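Local coordinates for protein endoglucanase E-5 (PDB 2CKS) that hydrolyses internal beta-1,4-glucosidic linkages in cellulose, lichenin and cereal beta-D-glucans, here represented by its glycoside hydrolase family 5 catalytic domain, at residues Y65-Y71 against W100-P105; P105-H109 against A137-V143; W145-K149 against E188-V194; G174-L178 against Y201-F205. One frame throughout, in Å; residues are numbered along the deposited sequence.

Interaction 1: Y65-Y71 against W100-P105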
loop_
_atom_site.group_PDB
_atom_site.type_symbol
_atom_site.label_atom_id
_atom_site.label_comp_id
_atom_site.label_asym_id
_atom_site.label_seq_id
_atom_site.Cartn_x
_atom_site.Cartn_y
_atom_site.Cartn_z
ATOM N N TYR A 65 7.731 -7.477 -5.063
ATOM C CA TYR A 65 8.867 -6.944 -5.793
ATOM C C TYR A 65 8.956 -7.634 -7.148
ATOM O O TYR A 65 8.528 -8.772 -7.307
ATOM C CB TYR A 65 10.168 -7.198 -5.053
ATOM C CG TYR A 65 10.472 -6.316 -3.870
ATOM C CD1 TYR A 65 9.714 -6.380 -2.711
ATOM C CD2 TYR A 65 11.557 -5.449 -3.896
ATOM C CE1 TYR A 65 10.016 -5.607 -1.610
ATOM C CE2 TYR A 65 11.867 -4.663 -2.795
ATOM C CZ TYR A 65 11.092 -4.752 -1.658
ATOM O OH TYR A 65 11.382 -3.979 -0.555
ATOM N N ILE A 66 9.502 -6.920 -8.124
ATOM C CA ILE A 66 9.639 -7.439 -9.482
ATOM C C ILE A 66 11.089 -7.853 -9.718
ATOM O O ILE A 66 11.358 -8.982 -10.114
ATOM C CB ILE A 66 9.168 -6.381 -10.513
ATOM C CG1 ILE A 66 7.853 -5.713 -10.062
ATOM C CG2 ILE A 66 9.041 -7.024 -11.896
ATOM C CD1 ILE A 66 6.719 -6.652 -9.800
ATOM N N GLN A 67 12.002 -6.930 -9.449
ATOM C CA GLN A 67 13.421 -7.228 -9.365
ATOM C C GLN A 67 13.728 -7.714 -7.939
ATOM O O GLN A 67 12.815 -8.109 -7.219
ATOM C CB GLN A 67 14.233 -5.999 -9.780
ATOM C CG GLN A 67 14.258 -5.798 -11.296
ATOM C CD GLN A 67 12.921 -5.364 -11.889
ATOM O OE1 GLN A 67 12.330 -4.379 -11.446
ATOM N NE2 GLN A 67 12.455 -6.093 -12.897
ATOM N N GLU A 68 15.002 -7.741 -7.547
ATOM C CA GLU A 68 15.408 -8.157 -6.198
ATOM C C GLU A 68 14.864 -9.548 -5.846
ATOM O O GLU A 68 14.354 -9.780 -4.750
ATOM C CB GLU A 68 15.026 -7.084 -5.168
ATOM C CG GLU A 68 15.589 -5.712 -5.535
ATOM C CD GLU A 68 15.316 -4.631 -4.510
ATOM O OE1 GLU A 68 15.702 -4.801 -3.326
ATOM O OE2 GLU A 68 14.719 -3.601 -4.891
ATOM N N ASP A 69 14.998 -10.464 -6.804
ATOM C CA ASP A 69 14.605 -11.872 -6.664
ATOM C C ASP A 69 13.093 -12.091 -6.621
ATOM O O ASP A 69 12.624 -13.150 -6.199
ATOM C CB ASP A 69 15.283 -12.513 -5.444
ATOM C CG ASP A 69 16.796 -12.510 -5.561
ATOM O OD1 ASP A 69 17.465 -12.128 -4.579
ATOM O OD2 ASP A 69 17.390 -12.873 -6.596
ATOM N N GLY A 70 12.350 -11.105 -7.112
ATOM C CA GLY A 70 10.905 -11.145 -7.112
ATOM C C GLY A 70 10.314 -11.718 -8.386
ATOM O O GLY A 70 10.833 -12.668 -8.961
ATOM N N TYR A 71 9.206 -11.125 -8.822
ATOM C CA TYR A 71 8.377 -11.638 -9.901
ATOM C C TYR A 71 9.150 -12.100 -11.133
ATOM O O TYR A 71 8.846 -13.162 -11.671
ATOM C CB TYR A 71 7.344 -10.570 -10.275
ATOM C CG TYR A 71 6.460 -10.878 -11.463
ATOM C CD1 TYR A 71 5.198 -11.432 -11.299
ATOM C CD2 TYR A 71 6.885 -10.590 -12.754
ATOM C CE1 TYR A 71 4.378 -11.703 -12.408
ATOM C CE2 TYR A 71 6.081 -10.856 -13.854
ATOM C CZ TYR A 71 4.837 -11.397 -13.679
ATOM O OH TYR A 71 4.060 -11.652 -14.794
ATOM N N TRP A 100 2.350 -3.794 -7.137
ATOM C CA TRP A 100 3.411 -3.975 -8.122
ATOM C C TRP A 100 4.619 -3.182 -7.641
ATOM O O TRP A 100 4.743 -1.985 -7.890
ATOM C CB TRP A 100 2.881 -3.485 -9.470
ATOM C CG TRP A 100 3.768 -3.769 -10.625
ATOM C CD1 TRP A 100 4.542 -2.880 -11.303
ATOM C CD2 TRP A 100 3.967 -5.033 -11.251
ATOM N NE1 TRP A 100 5.206 -3.511 -12.329
ATOM C CE2 TRP A 100 4.875 -4.840 -12.309
ATOM C CE3 TRP A 100 3.465 -6.319 -11.026
ATOM C CZ2 TRP A 100 5.291 -5.884 -13.126
ATOM C CZ3 TRP A 100 3.870 -7.345 -11.834
ATOM C CH2 TRP A 100 4.774 -7.129 -12.876
ATOM N N HIS A 101 5.504 -3.860 -6.916
ATOM C CA HIS A 101 6.455 -3.197 -6.038
ATOM C C HIS A 101 7.766 -2.877 -6.731
ATOM O O HIS A 101 8.818 -3.438 -6.419
ATOM C CB HIS A 101 6.679 -4.016 -4.764
ATOM C CG HIS A 101 7.258 -3.231 -3.637
ATOM N ND1 HIS A 101 6.479 -2.540 -2.734
ATOM C CD2 HIS A 101 8.544 -3.033 -3.259
ATOM C CE1 HIS A 101 7.263 -1.952 -1.847
ATOM N NE2 HIS A 101 8.520 -2.239 -2.138
ATOM N N ILE A 102 7.685 -1.959 -7.683
ATOM C CA ILE A 102 8.871 -1.463 -8.358
ATOM C C ILE A 102 9.620 -0.521 -7.427
ATOM O O ILE A 102 9.014 0.157 -6.585
ATOM C CB ILE A 102 8.526 -0.779 -9.701
ATOM C CG1 ILE A 102 7.681 0.488 -9.499
ATOM C CG2 ILE A 102 7.834 -1.764 -10.630
ATOM C CD1 ILE A 102 8.435 1.785 -9.794
ATOM N N LEU A 103 10.941 -0.522 -7.562
ATOM C CA LEU A 103 11.806 0.303 -6.734
ATOM C C LEU A 103 13.109 0.618 -7.463
ATOM O O LEU A 103 13.446 1.783 -7.665
ATOM C CB LEU A 103 12.081 -0.417 -5.408
ATOM C CG LEU A 103 12.985 0.303 -4.412
ATOM C CD1 LEU A 103 12.489 1.726 -4.130
ATOM C CD2 LEU A 103 13.091 -0.497 -3.122
ATOM N N THR A 104 13.824 -0.437 -7.858
ATOM C CA THR A 104 15.066 -0.325 -8.631
ATOM C C THR A 104 15.083 -1.423 -9.698
ATOM O O THR A 104 15.132 -2.609 -9.347
ATOM C CB THR A 104 16.310 -0.496 -7.710
ATOM O OG1 THR A 104 16.281 0.452 -6.629
ATOM C CG2 THR A 104 17.594 -0.172 -8.469
ATOM N N PRO A 105 15.042 -1.084 -10.987
ATOM C CA PRO A 105 14.951 0.280 -11.529
ATOM C C PRO A 105 13.704 1.082 -11.134
ATOM O O PRO A 105 12.617 0.526 -10.939
ATOM C CB PRO A 105 14.941 0.046 -13.045
ATOM C CG PRO A 105 15.570 -1.270 -13.224
ATOM C CD PRO A 105 15.133 -2.095 -12.048
HETATM O O HOH W 1 10.318 -0.948 -0.268
HETATM O O HOH W 2 11.050 -4.480 -7.676
HETATM O O HOH W 3 11.760 -1.974 -9.951
HETATM O O HOH W 4 13.535 -3.350 -7.159
HETATM O O HOH W 5 16.227 -1.220 -4.481
#

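Interaction 2: P105-H109 against A137-V143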
loop_
_atom_site.group_PDB
_atom_site.type_symbol
_atom_site.label_atom_id
_atom_site.label_comp_id
_atom_site.label_asym_id
_atom_site.label_seq_id
_atom_site.Cartn_x
_atom_site.Cartn_y
_atom_site.Cartn_z
ATOM N N PRO A 105 15.042 -1.084 -10.987
ATOM C CA PRO A 105 14.951 0.280 -11.529
ATOM C C PRO A 105 13.704 1.082 -11.134
ATOM O O PRO A 105 12.617 0.526 -10.939
ATOM C CB PRO A 105 14.941 0.046 -13.045
ATOM C CG PRO A 105 15.570 -1.270 -13.224
ATOM C CD PRO A 105 15.133 -2.095 -12.048
ATOM N N GLY A 106 13.883 2.398 -11.068
ATOM C CA GLY A 106 12.863 3.315 -10.597
ATOM C C GLY A 106 11.895 3.833 -11.646
ATOM O O GLY A 106 10.879 4.427 -11.290
ATOM N N ASP A 107 12.199 3.625 -12.923
ATOM C CA ASP A 107 11.285 4.024 -13.985
ATOM C C ASP A 107 10.247 2.927 -14.134
ATOM O O ASP A 107 10.600 1.807 -14.512
ATOM C CB ASP A 107 12.038 4.189 -15.307
ATOM C CG ASP A 107 11.137 4.648 -16.447
ATOM O OD1 ASP A 107 9.892 4.657 -16.293
ATOM O OD2 ASP A 107 11.601 5.007 -17.551
ATOM N N PRO A 108 8.971 3.211 -13.863
ATOM C CA PRO A 108 7.954 2.153 -13.964
ATOM C C PRO A 108 7.886 1.526 -15.354
ATOM O O PRO A 108 7.533 0.369 -15.484
ATOM C CB PRO A 108 6.637 2.869 -13.631
ATOM C CG PRO A 108 7.004 4.135 -12.994
ATOM C CD PRO A 108 8.392 4.502 -13.452
ATOM N N HIS A 109 8.241 2.278 -16.391
ATOM C CA HIS A 109 8.187 1.721 -17.735
ATOM C C HIS A 109 9.120 0.511 -17.934
ATOM O O HIS A 109 8.858 -0.343 -18.782
ATOM C CB HIS A 109 8.484 2.789 -18.795
ATOM C CG HIS A 109 7.841 2.506 -20.116
ATOM N ND1 HIS A 109 8.238 1.462 -20.925
ATOM C CD2 HIS A 109 6.833 3.129 -20.769
ATOM C CE1 HIS A 109 7.495 1.451 -22.016
ATOM N NE2 HIS A 109 6.635 2.452 -21.947
ATOM N N ALA A 137 2.443 0.990 -9.440
ATOM C CA ALA A 137 3.863 1.342 -9.404
ATOM C C ALA A 137 4.250 1.899 -8.034
ATOM O O ALA A 137 4.197 3.106 -7.810
ATOM C CB ALA A 137 4.180 2.364 -10.498
ATOM N N ASN A 138 4.632 1.004 -7.132
ATOM C CA ASN A 138 4.992 1.338 -5.744
ATOM C C ASN A 138 5.731 2.672 -5.548
ATOM O O ASN A 138 5.168 3.617 -4.974
ATOM C CB ASN A 138 5.816 0.178 -5.168
ATOM C CG ASN A 138 6.552 0.533 -3.897
ATOM O OD1 ASN A 138 5.958 1.020 -2.939
ATOM N ND2 ASN A 138 7.873 0.314 -3.893
ATOM N N GLU A 139 6.980 2.742 -6.012
ATOM C CA GLU A 139 7.853 3.894 -5.753
ATOM C C GLU A 139 8.644 4.332 -6.989
ATOM O O GLU A 139 9.835 4.059 -7.103
ATOM C CB GLU A 139 8.793 3.606 -4.570
ATOM C CG GLU A 139 8.104 3.741 -3.219
ATOM C CD GLU A 139 9.056 3.795 -2.036
ATOM O OE1 GLU A 139 10.272 3.548 -2.228
ATOM O OE2 GLU A 139 8.585 4.085 -0.899
ATOM N N PRO A 140 7.985 5.052 -7.897
ATOM C CA PRO A 140 8.700 5.658 -9.029
ATOM C C PRO A 140 9.805 6.557 -8.506
ATOM O O PRO A 140 9.605 7.246 -7.515
ATOM C CB PRO A 140 7.623 6.504 -9.732
ATOM C CG PRO A 140 6.307 5.894 -9.315
ATOM C CD PRO A 140 6.551 5.394 -7.916
ATOM N N ASN A 141 10.972 6.520 -9.126
ATOM C CA ASN A 141 12.031 7.447 -8.773
ATOM C C ASN A 141 12.944 7.703 -9.965
ATOM O O ASN A 141 13.112 6.844 -10.832
ATOM C CB ASN A 141 12.811 6.951 -7.537
ATOM C CG ASN A 141 13.431 5.581 -7.729
ATOM O OD1 ASN A 141 14.607 5.475 -8.093
ATOM N ND2 ASN A 141 12.659 4.519 -7.458
ATOM N N GLY A 142 13.487 8.914 -10.005
ATOM C CA GLY A 142 14.358 9.345 -11.083
ATOM C C GLY A 142 13.619 9.705 -12.358
ATOM O O GLY A 142 14.248 9.886 -13.401
ATOM N N VAL A 143 12.291 9.819 -12.275
ATOM C CA VAL A 143 11.446 10.100 -13.435
ATOM C C VAL A 143 10.519 11.293 -13.189
ATOM O O VAL A 143 10.148 11.610 -12.051
ATOM C CB VAL A 143 10.611 8.857 -13.870
ATOM C CG1 VAL A 143 11.517 7.743 -14.383
ATOM C CG2 VAL A 143 9.716 8.361 -12.735
#

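Interaction 3: W145-K149 against E188-V194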
loop_
_atom_site.group_PDB
_atom_site.type_symbol
_atom_site.label_atom_id
_atom_site.label_comp_id
_atom_site.label_asym_id
_atom_site.label_seq_id
_atom_site.Cartn_x
_atom_site.Cartn_y
_atom_site.Cartn_z
ATOM N N TRP A 145 7.027 13.560 -13.396
ATOM C CA TRP A 145 5.606 13.296 -13.212
ATOM C C TRP A 145 4.920 12.964 -14.537
ATOM O O TRP A 145 4.116 12.036 -14.607
ATOM C CB TRP A 145 4.883 14.447 -12.501
ATOM C CG TRP A 145 3.408 14.202 -12.522
ATOM C CD1 TRP A 145 2.472 14.925 -13.172
ATOM C CD2 TRP A 145 2.716 13.088 -11.935
ATOM N NE1 TRP A 145 1.233 14.352 -13.022
ATOM C CE2 TRP A 145 1.359 13.219 -12.265
ATOM C CE3 TRP A 145 3.112 11.987 -11.165
ATOM C CZ2 TRP A 145 0.395 12.303 -11.849
ATOM C CZ3 TRP A 145 2.159 11.078 -10.759
ATOM C CH2 TRP A 145 0.817 11.238 -11.102
ATOM N N ALA A 146 5.242 13.690 -15.608
ATOM C CA ALA A 146 4.635 13.386 -16.910
ATOM C C ALA A 146 4.865 11.943 -17.364
ATOM O O ALA A 146 3.991 11.342 -17.980
ATOM C CB ALA A 146 5.102 14.363 -17.977
ATOM N N SER A 147 6.032 11.381 -17.064
ATOM C CA SER A 147 6.320 10.012 -17.473
ATOM C C SER A 147 5.559 9.011 -16.607
ATOM O O SER A 147 5.167 7.958 -17.096
ATOM C CB SER A 147 7.820 9.728 -17.445
ATOM O OG SER A 147 8.278 9.524 -16.129
ATOM N N ILE A 148 5.345 9.336 -15.332
ATOM C CA ILE A 148 4.537 8.468 -14.465
ATOM C C ILE A 148 3.098 8.488 -14.938
ATOM O O ILE A 148 2.465 7.452 -15.028
ATOM C CB ILE A 148 4.637 8.874 -12.984
ATOM C CG1 ILE A 148 6.073 8.725 -12.490
ATOM C CG2 ILE A 148 3.695 8.001 -12.141
ATOM C CD1 ILE A 148 6.327 9.429 -11.183
ATOM N N LYS A 149 2.611 9.671 -15.288
ATOM C CA LYS A 149 1.263 9.824 -15.814
ATOM C C LYS A 149 1.074 9.001 -17.100
ATOM O O LYS A 149 0.082 8.318 -17.258
ATOM C CB LYS A 149 0.974 11.318 -16.069
ATOM C CG LYS A 149 -0.358 11.592 -16.758
ATOM C CD LYS A 149 -0.538 13.067 -17.076
ATOM C CE LYS A 149 -1.270 13.292 -18.391
ATOM N NZ LYS A 149 -2.725 13.071 -18.214
ATOM N N GLU A 188 1.996 19.661 -8.746
ATOM C CA GLU A 188 2.378 19.143 -10.054
ATOM C C GLU A 188 1.372 18.115 -10.570
ATOM O O GLU A 188 1.028 18.104 -11.746
ATOM C CB GLU A 188 3.756 18.511 -9.944
ATOM C CG GLU A 188 4.310 17.948 -11.223
ATOM C CD GLU A 188 5.796 17.697 -11.127
ATOM O OE1 GLU A 188 6.266 17.227 -10.055
ATOM O OE2 GLU A 188 6.486 17.972 -12.129
ATOM N N ILE A 189 0.901 17.256 -9.671
ATOM C CA ILE A 189 -0.101 16.246 -10.018
ATOM C C ILE A 189 -1.441 16.894 -10.348
ATOM O O ILE A 189 -2.086 16.551 -11.337
ATOM C CB ILE A 189 -0.269 15.237 -8.849
ATOM C CG1 ILE A 189 1.035 14.470 -8.616
ATOM C CG2 ILE A 189 -1.445 14.278 -9.111
ATOM C CD1 ILE A 189 1.132 13.827 -7.221
ATOM N N ALA A 190 -1.869 17.834 -9.515
ATOM C CA ALA A 190 -3.168 18.475 -9.697
ATOM C C ALA A 190 -3.249 19.229 -11.013
ATOM O O ALA A 190 -4.319 19.258 -11.631
ATOM C CB ALA A 190 -3.462 19.398 -8.543
ATOM N N ALA A 191 -2.115 19.775 -11.457
ATOM C CA ALA A 191 -2.036 20.523 -12.717
ATOM C C ALA A 191 -2.037 19.624 -13.949
ATOM O O ALA A 191 -2.342 20.084 -15.045
ATOM C CB ALA A 191 -0.790 21.408 -12.737
ATOM N N ASN A 192 -1.665 18.355 -13.776
ATOM C CA ASN A 192 -1.585 17.395 -14.872
ATOM C C ASN A 192 -1.995 16.002 -14.375
ATOM O O ASN A 192 -1.180 15.095 -14.314
ATOM C CB ASN A 192 -0.150 17.376 -15.423
ATOM C CG ASN A 192 -0.019 16.599 -16.715
ATOM O OD1 ASN A 192 -1.007 16.330 -17.398
ATOM N ND2 ASN A 192 1.220 16.243 -17.063
ATOM N N PRO A 193 -3.256 15.833 -13.997
ATOM C CA PRO A 193 -3.677 14.594 -13.339
ATOM C C PRO A 193 -3.785 13.426 -14.314
ATOM O O PRO A 193 -3.917 13.630 -15.527
ATOM C CB PRO A 193 -5.040 14.961 -12.755
ATOM C CG PRO A 193 -5.559 15.997 -13.665
ATOM C CD PRO A 193 -4.372 16.788 -14.140
ATOM N N VAL A 194 -3.707 12.213 -13.785
ATOM C CA VAL A 194 -3.988 11.025 -14.581
ATOM C C VAL A 194 -5.422 11.165 -15.117
ATOM O O VAL A 194 -6.329 11.509 -14.363
ATOM C CB VAL A 194 -3.816 9.746 -13.739
ATOM C CG1 VAL A 194 -4.323 8.519 -14.493
ATOM C CG2 VAL A 194 -2.362 9.571 -13.351
HETATM O O HOH W 6 8.083 16.244 -13.128
#

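Interaction 4: G174-L178 against Y201-F205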
loop_
_atom_site.group_PDB
_atom_site.type_symbol
_atom_site.label_atom_id
_atom_site.label_comp_id
_atom_site.label_asym_id
_atom_site.label_seq_id
_atom_site.Cartn_x
_atom_site.Cartn_y
_atom_site.Cartn_z
ATOM N N GLY A 174 9.521 10.619 -6.782
ATOM C CA GLY A 174 10.445 10.632 -5.667
ATOM C C GLY A 174 10.091 9.646 -4.579
ATOM O O GLY A 174 9.873 10.017 -3.426
ATOM N N TRP A 175 10.050 8.378 -4.959
ATOM C CA TRP A 175 9.656 7.294 -4.060
ATOM C C TRP A 175 8.275 7.546 -3.459
ATOM O O TRP A 175 8.037 7.358 -2.264
ATOM C CB TRP A 175 10.707 7.066 -2.974
ATOM C CG TRP A 175 12.019 6.675 -3.532
ATOM C CD1 TRP A 175 12.444 5.418 -3.820
ATOM C CD2 TRP A 175 13.081 7.554 -3.900
ATOM N NE1 TRP A 175 13.722 5.454 -4.322
ATOM C CE2 TRP A 175 14.136 6.758 -4.389
ATOM C CE3 TRP A 175 13.261 8.936 -3.844
ATOM C CZ2 TRP A 175 15.347 7.301 -4.822
ATOM C CZ3 TRP A 175 14.466 9.477 -4.280
ATOM C CH2 TRP A 175 15.488 8.657 -4.762
ATOM N N SER A 176 7.355 7.950 -4.323
ATOM C CA SER A 176 5.981 8.243 -3.931
ATOM C C SER A 176 5.924 9.228 -2.762
ATOM O O SER A 176 5.157 9.057 -1.818
ATOM C CB SER A 176 5.207 6.953 -3.657
ATOM O OG SER A 176 4.876 6.332 -4.890
ATOM N N SER A 177 6.726 10.285 -2.858
ATOM C CA SER A 177 6.699 11.363 -1.871
ATOM C C SER A 177 5.917 12.579 -2.364
ATOM O O SER A 177 6.122 13.679 -1.872
ATOM C CB SER A 177 8.124 11.771 -1.510
ATOM O OG SER A 177 8.785 12.333 -2.631
ATOM N N LEU A 178 5.019 12.370 -3.323
ATOM C CA LEU A 178 4.296 13.457 -3.984
ATOM C C LEU A 178 5.271 14.485 -4.563
ATOM O O LEU A 178 4.949 15.672 -4.671
ATOM C CB LEU A 178 3.285 14.119 -3.033
ATOM C CG LEU A 178 2.138 13.223 -2.539
ATOM C CD1 LEU A 178 1.497 13.812 -1.297
ATOM C CD2 LEU A 178 1.101 13.016 -3.623
ATOM N N TYR A 201 -3.737 8.563 -5.365
ATOM C CA TYR A 201 -2.309 8.783 -5.534
ATOM C C TYR A 201 -1.604 8.383 -4.255
ATOM O O TYR A 201 -2.080 8.663 -3.155
ATOM C CB TYR A 201 -2.042 10.245 -5.868
ATOM C CG TYR A 201 -2.639 10.652 -7.191
ATOM C CD1 TYR A 201 -3.928 11.157 -7.258
ATOM C CD2 TYR A 201 -1.927 10.514 -8.375
ATOM C CE1 TYR A 201 -4.478 11.534 -8.469
ATOM C CE2 TYR A 201 -2.472 10.885 -9.584
ATOM C CZ TYR A 201 -3.738 11.401 -9.629
ATOM O OH TYR A 201 -4.278 11.767 -10.847
ATOM N N ALA A 202 -0.465 7.720 -4.399
ATOM C CA ALA A 202 0.261 7.213 -3.243
ATOM C C ALA A 202 1.185 8.244 -2.612
ATOM O O ALA A 202 1.826 9.041 -3.302
ATOM C CB ALA A 202 1.045 5.990 -3.634
ATOM N N PHE A 203 1.268 8.205 -1.282
ATOM C CA PHE A 203 2.266 8.935 -0.524
ATOM C C PHE A 203 2.919 8.012 0.488
ATOM O O PHE A 203 2.245 7.232 1.158
ATOM C CB PHE A 203 1.626 10.122 0.190
ATOM C CG PHE A 203 2.597 10.957 0.981
ATOM C CD1 PHE A 203 3.606 11.668 0.344
ATOM C CD2 PHE A 203 2.499 11.035 2.359
ATOM C CE1 PHE A 203 4.495 12.444 1.074
ATOM C CE2 PHE A 203 3.389 11.811 3.093
ATOM C CZ PHE A 203 4.374 12.524 2.449
ATOM N N HIS A 204 4.239 8.094 0.567
ATOM C CA HIS A 204 5.036 7.301 1.495
ATOM C C HIS A 204 5.867 8.216 2.358
ATOM O O HIS A 204 6.435 9.185 1.870
ATOM C CB HIS A 204 5.990 6.389 0.729
ATOM C CG HIS A 204 5.307 5.320 -0.067
ATOM N ND1 HIS A 204 6.005 4.333 -0.728
ATOM C CD2 HIS A 204 3.998 5.083 -0.317
ATOM C CE1 HIS A 204 5.153 3.534 -1.345
ATOM N NE2 HIS A 204 3.929 3.968 -1.115
ATOM N N PHE A 205 5.984 7.883 3.636
ATOM C CA PHE A 205 6.804 8.669 4.545
ATOM C C PHE A 205 7.371 7.785 5.651
ATOM O O PHE A 205 6.797 6.760 5.995
ATOM C CB PHE A 205 6.004 9.826 5.151
ATOM C CG PHE A 205 4.918 9.390 6.108
ATOM C CD1 PHE A 205 5.194 9.188 7.460
ATOM C CD2 PHE A 205 3.615 9.192 5.664
ATOM C CE1 PHE A 205 4.200 8.776 8.348
ATOM C CE2 PHE A 205 2.609 8.783 6.551
ATOM C CZ PHE A 205 2.902 8.572 7.889
HETATM O O HOH W 7 8.840 8.647 0.117
#

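Interaction 1: Y65-Y71 against W100-P105
Aromatic and apolar packing holds the inner part of this contact. Ile66 CD1 sits 3.3 Å from the centroid of the six-membered ring of Trp100, almost on the ring normal, a CH-pi contact, and the edge of the same indole meets the face of Tyr71 in an edge-to-face pair with centroids 5.2 Å apart. Tyr65 CE1 lies 3.4 Å from His101 CD2, the rings oblique. Water supplies the polar links. One molecule accepts from Ile66 N (2.9 Å) and donates to His101 O (2.8 Å); another joins Gln67 OE1, which also accepts from Asn111, to Leu103 N and Pro105 O; two more tie Glu68 OE2 to Thr104, at N and at OG1. Segment 65-71 folds back through a type I' turn, Gln67 to Gly70. The two segments leave the neighbouring parallel strands 59-65 and 95-101 at their C-terminal ends, where a TIM barrel carries its active site: the His101 side chain lies about 3 Å from that of Glu231, the probable nucleophile.

Interaction 2: P105-H109 against A137-V143
Gly106, Pro108 and Val143 bury the most surface where these two loops meet. Gly106 takes part through its backbone: its carbonyl O accepts from Asn141 N (3.0 Å, nearly straight at 164°) and also receives a CA-H...O contact from Pro140 CA at 3.4 Å. As Asn141 is placed here, a CB on Gly106 would run into the OD1 of that asparagine. Both loops follow barrel strands, 95-101 and 132-135, at the C-terminal rim of the TIM barrel, and 137-143 carries Glu139, the probable proton donor, which is hydrogen-bonded to His204 and helps bind a zinc ion. Pro108, at the 3-10 turn leading toward helix 112-126, packs its CB 4.0 Å from Ala137 CB and its CG 4.1 Å from Pro140 CB. Val143 closes the apolar patch, with CG2 4.1 Å from Pro108 CD and CG1 3.7 Å from Asp107 CB. The Asp107 carboxylate bonds within its own segment, OD1 accepting from His109 N at 2.9 Å in an Asx turn.

Interaction 3: W145-K149 against E188-V194
Two side-chain donors from the start of helix 145-162, one turn apart, reach carbonyls just beyond helix 187-191. Trp145 NE1 donates to Asn192 O at 2.8 Å and 170°, and Lys149 NZ to Pro193 O at 3.0 Å; the ammonium also forms a salt bridge with Glu153. A water accepts from Trp145 N (2.9 Å) and donates to Glu188 OE2 (2.6 Å), while Glu188 OE1 pairs with Ser184 and Arg173. Trp145, with the largest covered area (131 Å²), fills the space between the segments with its indole. Ile189 CG1 stands 3.8 Å from the centroid of the six-membered ring of Trp145, nearly on the normal, in a CH-pi contact, and Trp145 CZ2 lies 4.2 Å from Val194 CG2. In the helical layer of the TIM barrel, with Trp145 about 12 Å from Glu139 side chain to side chain, the contact ties the helix after strand 132-135 to the chain leading into strand 199-206. The chemistry implies that side-chain donors hold the chain just after helix 187-191 by its carbonyls.

Interaction 4: G174-L178 against Y201-F205
Ser176 places its CB over one face of the His204 imidazole, 3.9 Å from the ring centroid and only 5° off the normal, a CH-pi contact made by a small polar residue. Its backbone adds the direct hydrogen bond between the segments: His204 N donates to Ser176 O at 2.7 Å, somewhat bent at 143°. The same carbonyl also takes a CA-H...O contact from Phe203 CA at 3.2 Å, so one oxygen gathers two donors from successive residues of strand 199-206. Nearby a water bridges the backbones, donating to Trp175 O (2.8 Å) and to His204 O (3.0 Å). Apolar contact is made by Leu178 CD1, which touches Phe203 CD1 at 3.4 Å; helix 212-224 covers this ring through Tyr214 and Leu218. Separately, Ser177 O approaches the edge of the Phe203 ring at CE1, 3.6 Å away. Residues 174-176 form a short, weakly bonded left-handed helical turn, and Ser177 OG closes the turn 174-177 by donating to Gly174 O at 2.7 Å. The segment follows barrel strand 168-170 and rests on the next strand of the TIM barrel. The polar end of His204 is engaged elsewhere, ND1 with Glu139 and NE2 with Thr230, while Ser176 OG bonds to Asn138 O. Packing on the imidazole face and bonding at both its nitrogens imply a histidine held firmly in place beside the probable proton donor.

All four contacts join parts of one TIM barrel, but at different depths. Interaction 4 is buried on a barrel strand; interactions 1 and 2 are partly buried at the catalytic rim, and interaction 3, also partly buried, lies farthest from the chain centre, in the outer helical layer. Interactions 1 and 2 share Pro105 and are joined by Leu103 O with Asn141 ND2, 2.9 Å apart. Interactions 2 and 4 meet at the active site, where Glu139 OE2 lies 2.6 Å from His204 ND1. Tyr201 links interaction 4 to interaction 3, its OH 3.0 Å from Val194 N. Water bridges dominate the polar links of interaction 1, backbone bonds serve 2 and 4, and side-chain donors 3.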